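Local atomic coordinates of trans-4-hydroxy-L-proline dehydratase (Clostridioides difficile 70-100-2010, PDB entry 6VXC), a protein that dehydrates trans-4-hydroxy-L-proline to (S)-1-pyrroline-5-carboxylate by glycyl radical chemistry, a step in the anaerobic breakdown of hydroxyproline. Residues H518-E532 against E646-Y658. Residues are numbered along the deposited sequence; the frame is centred on the assembly and turned at random.
Sequences HYMIDIKIEGNAVIE and EVTGRPTVCGGEY
Helix 506-538 packs on the loop between helix 630-647 and strand 657-661, which runs parallel beside strand 565-573: Arg650 pairs with Asp522 at one end, Ile525 meets Tyr658 in the middle, and Glu532 binds a turn at the other. Arg650, extended from CG to NE, grips Asp522 end-on in a salt bridge, NH1 and NH2 both 2.9 Å from OD1, although the carboxylate and guanidinium planes stand 75° apart. Arg650 NE donates a nearly straight hydrogen bond to Glu646 O, fixing the flat group's rotation, and Ile521 CG2 packs over one face. Arg650 NH2 also forms a salt bridge with Glu646 OE2, on its anti lone pair. His518 ND1 donates to the same oxygen on the syn side, somewhat out of the carboxylate plane; the modelled separation is doubtfully short. The arginine probably offsets repulsion between the two carboxylates.

The slim CD1 methyl of Ile525 fits over the Tyr658 ring centre, 3.6 Å from the centroid, a CH-pi contact. Tyrosine adds a polar end to this apolar face: its OH accepts a weak bond from Asn528 ND2 and meets a water that donates to Glu532 OE1.

Glu532, with CG anti to the backbone N (chi1 -169°) and straight beyond, is long enough to offer two oxygens to adjacent N-H groups of the type I turn 652-655: Val653 N bonds OE1 at 2.9 Å and Cys654 N bonds OE2 at 3.0 Å. Far from the annotated active-site residues, this carboxylate-bound turn ties a helix to a helix-to-strand loop outside the alpha/beta barrel characteristic of glycyl radical enzymes.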
ATOM      1  N   HIS A 518      25.432   4.454   2.853  1.00 10.48           N
ATOM      2  CA  HIS A 518      25.366   5.123   4.148  1.00 13.40           C
ATOM      3  C   HIS A 518      25.019   6.592   3.975  1.00 12.41           C
ATOM      4  O   HIS A 518      24.152   7.122   4.669  1.00 12.05           O
ATOM      5  CB  HIS A 518      26.702   4.963   4.886  1.00 13.10           C
ATOM      6  CG  HIS A 518      26.787   5.725   6.179  1.00 18.22           C
ATOM      7  ND1 HIS A 518      26.056   5.386   7.299  1.00 20.07           N
ATOM      8  CD2 HIS A 518      27.537   6.796   6.532  1.00 18.78           C
ATOM      9  CE1 HIS A 518      26.351   6.217   8.285  1.00 17.38           C
ATOM     10  NE2 HIS A 518      27.247   7.080   7.846  1.00 20.43           N
ATOM     11  N   TYR A 519      25.674   7.260   3.027  1.00 13.17           N
ATOM     12  CA  TYR A 519      25.403   8.675   2.799  1.00 13.11           C
ATOM     13  C   TYR A 519      23.964   8.895   2.351  1.00 13.44           C
ATOM     14  O   TYR A 519      23.268   9.782   2.856  1.00 11.11           O
ATOM     15  CB  TYR A 519      26.372   9.212   1.754  1.00 14.79           C
ATOM     16  CG  TYR A 519      26.155  10.661   1.373  1.00 14.26           C
ATOM     17  CD1 TYR A 519      26.428  11.685   2.273  1.00 16.99           C
ATOM     18  CD2 TYR A 519      25.719  11.001   0.104  1.00 14.73           C
ATOM     19  CE1 TYR A 519      26.255  13.007   1.921  1.00 17.60           C
ATOM     20  CE2 TYR A 519      25.540  12.318  -0.265  1.00 17.09           C
ATOM     21  CZ  TYR A 519      25.808  13.320   0.650  1.00 20.76           C
ATOM     22  OH  TYR A 519      25.636  14.636   0.300  1.00 22.56           O
ATOM     23  N   MET A 520      23.496   8.086   1.396  1.00 13.14           N
ATOM     24  CA  MET A 520      22.154   8.301   0.865  1.00 11.97           C
ATOM     25  C   MET A 520      21.089   8.000   1.921  1.00 10.79           C
ATOM     26  O   MET A 520      20.065   8.695   1.997  1.00 11.45           O
ATOM     27  CB  MET A 520      21.966   7.447  -0.397  1.00 13.76           C
ATOM     28  CG  MET A 520      20.815   7.879  -1.311  1.00 19.73           C
ATOM     29  SD  MET A 520      20.858   9.627  -1.792  1.00 19.86           S
ATOM     30  CE  MET A 520      22.508   9.713  -2.455  1.00 14.84           C
ATOM     31  N   ILE A 521      21.313   6.970   2.740  1.00 11.98           N
ATOM     32  CA  ILE A 521      20.389   6.687   3.833  1.00  8.90           C
ATOM     33  C   ILE A 521      20.419   7.821   4.864  1.00 11.02           C
ATOM     34  O   ILE A 521      19.371   8.260   5.356  1.00 11.21           O
ATOM     35  CB  ILE A 521      20.701   5.316   4.470  1.00 11.14           C
ATOM     36  CG1 ILE A 521      20.532   4.171   3.446  1.00 12.13           C
ATOM     37  CG2 ILE A 521      19.807   5.074   5.689  1.00  9.98           C
ATOM     38  CD1 ILE A 521      19.183   4.142   2.769  1.00 12.36           C
ATOM     39  N   ASP A 522      21.610   8.323   5.199  1.00 12.13           N
ATOM     40  CA  ASP A 522      21.685   9.466   6.110  1.00 13.00           C
ATOM     41  C   ASP A 522      20.863  10.643   5.583  1.00 11.19           C
ATOM     42  O   ASP A 522      20.126  11.282   6.339  1.00 12.46           O
ATOM     43  CB  ASP A 522      23.140   9.892   6.318  1.00 11.69           C
ATOM     44  CG  ASP A 522      23.837   9.126   7.434  1.00 12.99           C
ATOM     45  OD1 ASP A 522      23.190   8.327   8.137  1.00 16.08           O
ATOM     46  OD2 ASP A 522      25.057   9.342   7.617  1.00 16.46           O
ATOM     47  N   ILE A 523      20.978  10.942   4.283  1.00 13.38           N
ATOM     48  CA  ILE A 523      20.213  12.043   3.693  1.00 10.56           C
ATOM     49  C   ILE A 523      18.717  11.798   3.845  1.00 12.08           C
ATOM     50  O   ILE A 523      17.956  12.700   4.216  1.00 15.15           O
ATOM     51  CB  ILE A 523      20.587  12.232   2.214  1.00 10.77           C
ATOM     52  CG1 ILE A 523      21.984  12.814   2.076  1.00 14.61           C
ATOM     53  CG2 ILE A 523      19.553  13.112   1.494  1.00 11.90           C
ATOM     54  CD1 ILE A 523      22.397  12.939   0.620  1.00 20.85           C
ATOM     55  N   LYS A 524      18.270  10.586   3.494  1.00 13.03           N
ATOM     56  CA  LYS A 524      16.848  10.249   3.546  1.00 12.19           C
ATOM     57  C   LYS A 524      16.312  10.325   4.972  1.00 11.15           C
ATOM     58  O   LYS A 524      15.223  10.846   5.210  1.00 13.62           O
ATOM     59  CB  LYS A 524      16.627   8.854   2.959  1.00 12.79           C
ATOM     60  CG  LYS A 524      15.203   8.305   3.082  1.00 14.04           C
ATOM     61  CD  LYS A 524      14.195   9.152   2.321  1.00 11.71           C
ATOM     62  CE  LYS A 524      12.826   8.472   2.290  1.00 12.21           C
ATOM     63  NZ  LYS A 524      11.741   9.396   1.873  1.00 11.23           N
ATOM     64  N   ILE A 525      17.058   9.777   5.926  1.00 12.02           N
ATOM     65  CA  ILE A 525      16.604   9.718   7.311  1.00 12.56           C
ATOM     66  C   ILE A 525      16.485  11.120   7.902  1.00 12.59           C
ATOM     67  O   ILE A 525      15.531  11.423   8.621  1.00 12.48           O
ATOM     68  CB  ILE A 525      17.566   8.840   8.139  1.00 14.97           C
ATOM     69  CG1 ILE A 525      17.598   7.390   7.632  1.00 15.48           C
ATOM     70  CG2 ILE A 525      17.197   8.878   9.612  1.00 16.31           C
ATOM     71  CD1 ILE A 525      16.515   6.512   8.169  1.00 15.55           C
ATOM     72  N   GLU A 526      17.441  11.999   7.602  1.00 13.06           N
ATOM     73  CA  GLU A 526      17.360  13.369   8.108  1.00 14.06           C
ATOM     74  C   GLU A 526      16.104  14.072   7.609  1.00 12.75           C
ATOM     75  O   GLU A 526      15.390  14.704   8.388  1.00 14.10           O
ATOM     76  CB  GLU A 526      18.614  14.156   7.725  1.00 14.11           C
ATOM     77  CG  GLU A 526      18.484  15.640   8.015  1.00 19.64           C
ATOM     78  CD  GLU A 526      19.804  16.407   7.883  1.00 26.61           C
ATOM     79  OE1 GLU A 526      20.766  15.869   7.298  1.00 29.56           O
ATOM     80  OE2 GLU A 526      19.849  17.571   8.335  1.00 29.82           O
ATOM     81  N   GLY A 527      15.811  13.956   6.315  1.00 13.44           N
ATOM     82  CA  GLY A 527      14.550  14.470   5.810  1.00 12.92           C
ATOM     83  C   GLY A 527      13.349  13.793   6.451  1.00 12.51           C
ATOM     84  O   GLY A 527      12.385  14.454   6.833  1.00 12.89           O
ATOM     85  N   ASN A 528      13.401  12.466   6.592  1.00 12.67           N
ATOM     86  CA  ASN A 528      12.314  11.741   7.255  1.00 11.78           C
ATOM     87  C   ASN A 528      12.028  12.302   8.646  1.00 11.53           C
ATOM     88  O   ASN A 528      10.866  12.429   9.042  1.00 12.68           O
ATOM     89  CB  ASN A 528      12.667  10.262   7.386  1.00 11.25           C
ATOM     90  CG  ASN A 528      12.473   9.480   6.101  1.00 10.51           C
ATOM     91  OD1 ASN A 528      12.048  10.017   5.076  1.00 11.96           O
ATOM     92  ND2 ASN A 528      12.845   8.198   6.143  1.00 10.71           N
ATOM     93  N   ALA A 529      13.077  12.596   9.421  1.00 12.19           N
ATOM     94  CA  ALA A 529      12.868  13.069  10.791  1.00 12.51           C
ATOM     95  C   ALA A 529      12.146  14.407  10.800  1.00 12.08           C
ATOM     96  O   ALA A 529      11.198  14.607  11.559  1.00 15.56           O
ATOM     97  CB  ALA A 529      14.201  13.163  11.542  1.00 10.68           C
ATOM     98  N   VAL A 530      12.580  15.335   9.947  1.00 13.77           N
ATOM     99  CA  VAL A 530      11.852  16.589   9.773  1.00 12.39           C
ATOM    100  C   VAL A 530      10.397  16.316   9.412  1.00 13.32           C
ATOM    101  O   VAL A 530       9.478  16.949   9.946  1.00 14.31           O
ATOM    102  CB  VAL A 530      12.540  17.468   8.710  1.00 15.23           C
ATOM    103  CG1 VAL A 530      11.654  18.653   8.333  1.00 12.30           C
ATOM    104  CG2 VAL A 530      13.905  17.962   9.221  1.00 13.42           C
ATOM    105  N   ILE A 531      10.171  15.405   8.460  1.00 12.98           N
ATOM    106  CA  ILE A 531       8.813  15.126   7.989  1.00 11.23           C
ATOM    107  C   ILE A 531       7.974  14.488   9.085  1.00 11.72           C
ATOM    108  O   ILE A 531       6.778  14.779   9.218  1.00 13.68           O
ATOM    109  CB  ILE A 531       8.863  14.260   6.711  1.00 13.01           C
ATOM    110  CG1 ILE A 531       9.422  15.100   5.562  1.00 13.98           C
ATOM    111  CG2 ILE A 531       7.489  13.684   6.357  1.00 11.52           C
ATOM    112  CD1 ILE A 531       9.862  14.293   4.390  1.00 11.86           C
ATOM    113  N   GLU A 532       8.579  13.611   9.884  1.00 11.04           N
ATOM    114  CA  GLU A 532       7.855  13.005  10.988  1.00 10.14           C
ATOM    115  C   GLU A 532       7.352  14.070  11.964  1.00 15.39           C
ATOM    116  O   GLU A 532       6.215  13.993  12.442  1.00 14.15           O
ATOM    117  CB  GLU A 532       8.753  11.999  11.705  1.00 12.41           C
ATOM    118  CG  GLU A 532       8.010  11.135  12.691  1.00 14.05           C
ATOM    119  CD  GLU A 532       8.865  10.070  13.349  1.00 15.37           C
ATOM    120  OE1 GLU A 532      10.031   9.864  12.927  1.00 14.20           O
ATOM    121  OE2 GLU A 532       8.343   9.444  14.293  1.00 17.33           O
ATOM    122  N   GLU A 646      22.360  -0.934   7.395  1.00 13.34           N
ATOM    123  CA  GLU A 646      22.443   0.519   7.311  1.00 10.77           C
ATOM    124  C   GLU A 646      21.187   1.199   7.844  1.00 13.35           C
ATOM    125  O   GLU A 646      21.274   2.297   8.412  1.00 14.09           O
ATOM    126  CB  GLU A 646      22.696   0.925   5.866  1.00 11.82           C
ATOM    127  CG  GLU A 646      22.965   2.390   5.672  1.00 12.73           C
ATOM    128  CD  GLU A 646      24.171   2.840   6.448  1.00 13.64           C
ATOM    129  OE1 GLU A 646      25.239   2.193   6.324  1.00 17.58           O
ATOM    130  OE2 GLU A 646      24.040   3.837   7.180  1.00 17.35           O
ATOM    131  N   VAL A 647      20.029   0.562   7.703  1.00 12.50           N
ATOM    132  CA  VAL A 647      18.752   1.187   8.028  1.00 10.72           C
ATOM    133  C   VAL A 647      18.237   0.778   9.406  1.00 10.90           C
ATOM    134  O   VAL A 647      17.778   1.623  10.174  1.00 11.47           O
ATOM    135  CB  VAL A 647      17.708   0.884   6.929  1.00  9.18           C
ATOM    136  CG1 VAL A 647      16.321   1.366   7.373  1.00  9.60           C
ATOM    137  CG2 VAL A 647      18.104   1.551   5.645  1.00  9.85           C
ATOM    138  N   THR A 648      18.294  -0.514   9.734  1.00 13.13           N
ATOM    139  CA  THR A 648      17.524  -1.056  10.854  1.00 11.13           C
ATOM    140  C   THR A 648      18.041  -0.596  12.223  1.00 11.33           C
ATOM    141  O   THR A 648      19.234  -0.687  12.523  1.00 12.00           O
ATOM    142  CB  THR A 648      17.540  -2.586  10.797  1.00 10.95           C
ATOM    143  OG1 THR A 648      17.060  -3.031   9.524  1.00 12.31           O
ATOM    144  CG2 THR A 648      16.675  -3.173  11.901  1.00 11.52           C
ATOM    145  N   GLY A 649      17.124  -0.184  13.090  1.00 14.11           N
ATOM    146  CA  GLY A 649      17.487   0.212  14.433  1.00 16.46           C
ATOM    147  C   GLY A 649      17.770   1.687  14.597  1.00 16.22           C
ATOM    148  O   GLY A 649      17.950   2.141  15.726  1.00 15.10           O
ATOM    149  N   ARG A 650      17.828   2.446  13.515  1.00 13.55           N
ATOM    150  CA  ARG A 650      17.889   3.884  13.672  1.00 14.57           C
ATOM    151  C   ARG A 650      16.613   4.357  14.365  1.00 14.50           C
ATOM    152  O   ARG A 650      15.528   3.879  14.038  1.00 15.00           O
ATOM    153  CB  ARG A 650      18.019   4.583  12.322  1.00 13.28           C
ATOM    154  CG  ARG A 650      19.281   4.300  11.558  1.00 14.19           C
ATOM    155  CD  ARG A 650      19.168   4.981  10.226  1.00 13.12           C
ATOM    156  NE  ARG A 650      20.375   4.829   9.425  1.00 14.79           N
ATOM    157  CZ  ARG A 650      21.210   5.816   9.110  1.00 14.71           C
ATOM    158  NH1 ARG A 650      20.980   7.050   9.538  1.00 16.18           N
ATOM    159  NH2 ARG A 650      22.266   5.564   8.354  1.00 12.92           N
ATOM    160  N   PRO A 651      16.705   5.307  15.295  1.00 13.23           N
ATOM    161  CA  PRO A 651      15.504   5.760  16.016  1.00 10.31           C
ATOM    162  C   PRO A 651      14.597   6.618  15.148  1.00 12.03           C
ATOM    163  O   PRO A 651      15.048   7.334  14.259  1.00 12.89           O
ATOM    164  CB  PRO A 651      16.072   6.585  17.181  1.00 12.24           C
ATOM    165  CG  PRO A 651      17.497   6.921  16.793  1.00 16.16           C
ATOM    166  CD  PRO A 651      17.884   6.145  15.565  1.00 13.99           C
ATOM    167  N   THR A 652      13.300   6.529  15.411  1.00 12.10           N
ATOM    168  CA  THR A 652      12.327   7.471  14.881  1.00 12.32           C
ATOM    169  C   THR A 652      12.061   8.565  15.915  1.00 13.67           C
ATOM    170  O   THR A 652      12.345   8.401  17.099  1.00 14.54           O
ATOM    171  CB  THR A 652      11.008   6.776  14.530  1.00 12.16           C
ATOM    172  OG1 THR A 652      10.366   6.362  15.742  1.00 13.94           O
ATOM    173  CG2 THR A 652      11.244   5.559  13.581  1.00 13.65           C
ATOM    174  N   VAL A 653      11.477   9.672  15.451  1.00 12.62           N
ATOM    175  CA  VAL A 653      11.268  10.819  16.336  1.00 18.62           C
ATOM    176  C   VAL A 653      10.323  10.453  17.465  1.00 20.05           C
ATOM    177  O   VAL A 653      10.552  10.808  18.623  1.00 20.94           O
ATOM    178  CB  VAL A 653      10.745  12.033  15.551  1.00 13.24           C
ATOM    179  CG1 VAL A 653      10.371  13.170  16.503  1.00 17.72           C
ATOM    180  CG2 VAL A 653      11.790  12.509  14.563  1.00 17.26           C
ATOM    181  N   CYS A 654       9.291   9.667  17.161  1.00 18.28           N
ATOM    182  CA  CYS A 654       8.220   9.404  18.110  1.00 21.33           C
ATOM    183  C   CYS A 654       8.382   8.088  18.858  1.00 23.18           C
ATOM    184  O   CYS A 654       7.387   7.513  19.305  1.00 30.80           O
ATOM    185  CB  CYS A 654       6.872   9.478  17.397  1.00 23.32           C
ATOM    186  SG  CYS A 654       6.594  11.197  16.799  1.00 31.42           S
ATOM    187  N   GLY A 655       9.612   7.602  18.999  1.00 19.95           N
ATOM    188  CA  GLY A 655       9.918   6.533  19.926  1.00 23.02           C
ATOM    189  C   GLY A 655       9.964   5.118  19.377  1.00 20.90           C
ATOM    190  O   GLY A 655      10.011   4.175  20.174  1.00 21.93           O
ATOM    191  N   GLY A 656       9.973   4.938  18.058  1.00 16.13           N
ATOM    192  CA  GLY A 656      10.145   3.646  17.443  1.00 13.06           C
ATOM    193  C   GLY A 656      11.512   3.503  16.803  1.00 14.00           C
ATOM    194  O   GLY A 656      12.482   4.162  17.195  1.00 12.22           O
ATOM    195  N   GLU A 657      11.597   2.618  15.806  1.00 13.06           N
ATOM    196  CA  GLU A 657      12.849   2.413  15.087  1.00 10.82           C
ATOM    197  C   GLU A 657      12.572   2.153  13.611  1.00 13.19           C
ATOM    198  O   GLU A 657      11.459   1.793  13.212  1.00 12.56           O
ATOM    199  CB  GLU A 657      13.655   1.251  15.666  1.00 13.57           C
ATOM    200  CG  GLU A 657      13.097  -0.097  15.294  1.00 16.52           C
ATOM    201  CD  GLU A 657      13.941  -1.275  15.785  1.00 20.01           C
ATOM    202  OE1 GLU A 657      14.982  -1.050  16.451  1.00 20.10           O
ATOM    203  OE2 GLU A 657      13.544  -2.434  15.508  1.00 19.10           O
ATOM    204  N   TYR A 658      13.617   2.330  12.805  1.00 11.42           N
ATOM    205  CA  TYR A 658      13.558   2.039  11.384  1.00 11.88           C
ATOM    206  C   TYR A 658      13.772   0.556  11.137  1.00 11.29           C
ATOM    207  O   TYR A 658      14.500  -0.123  11.874  1.00 11.73           O
ATOM    208  CB  TYR A 658      14.608   2.846  10.605  1.00 11.70           C
ATOM    209  CG  TYR A 658      14.076   4.183  10.223  1.00 13.22           C
ATOM    210  CD1 TYR A 658      14.134   5.249  11.115  1.00 11.75           C
ATOM    211  CD2 TYR A 658      13.458   4.379   8.999  1.00 11.82           C
ATOM    212  CE1 TYR A 658      13.626   6.462  10.788  1.00 11.98           C
ATOM    213  CE2 TYR A 658      12.935   5.611   8.657  1.00 10.13           C
ATOM    214  CZ  TYR A 658      13.026   6.645   9.565  1.00 12.33           C
ATOM    215  OH  TYR A 658      12.506   7.864   9.247  1.00 15.24           O
TER
HETATM  216  O   HOH W   1      11.991   9.637  11.044  1.00 15.87           O
HETATM  217  O   HOH W   2       7.777   6.691  14.806  1.00 25.70           O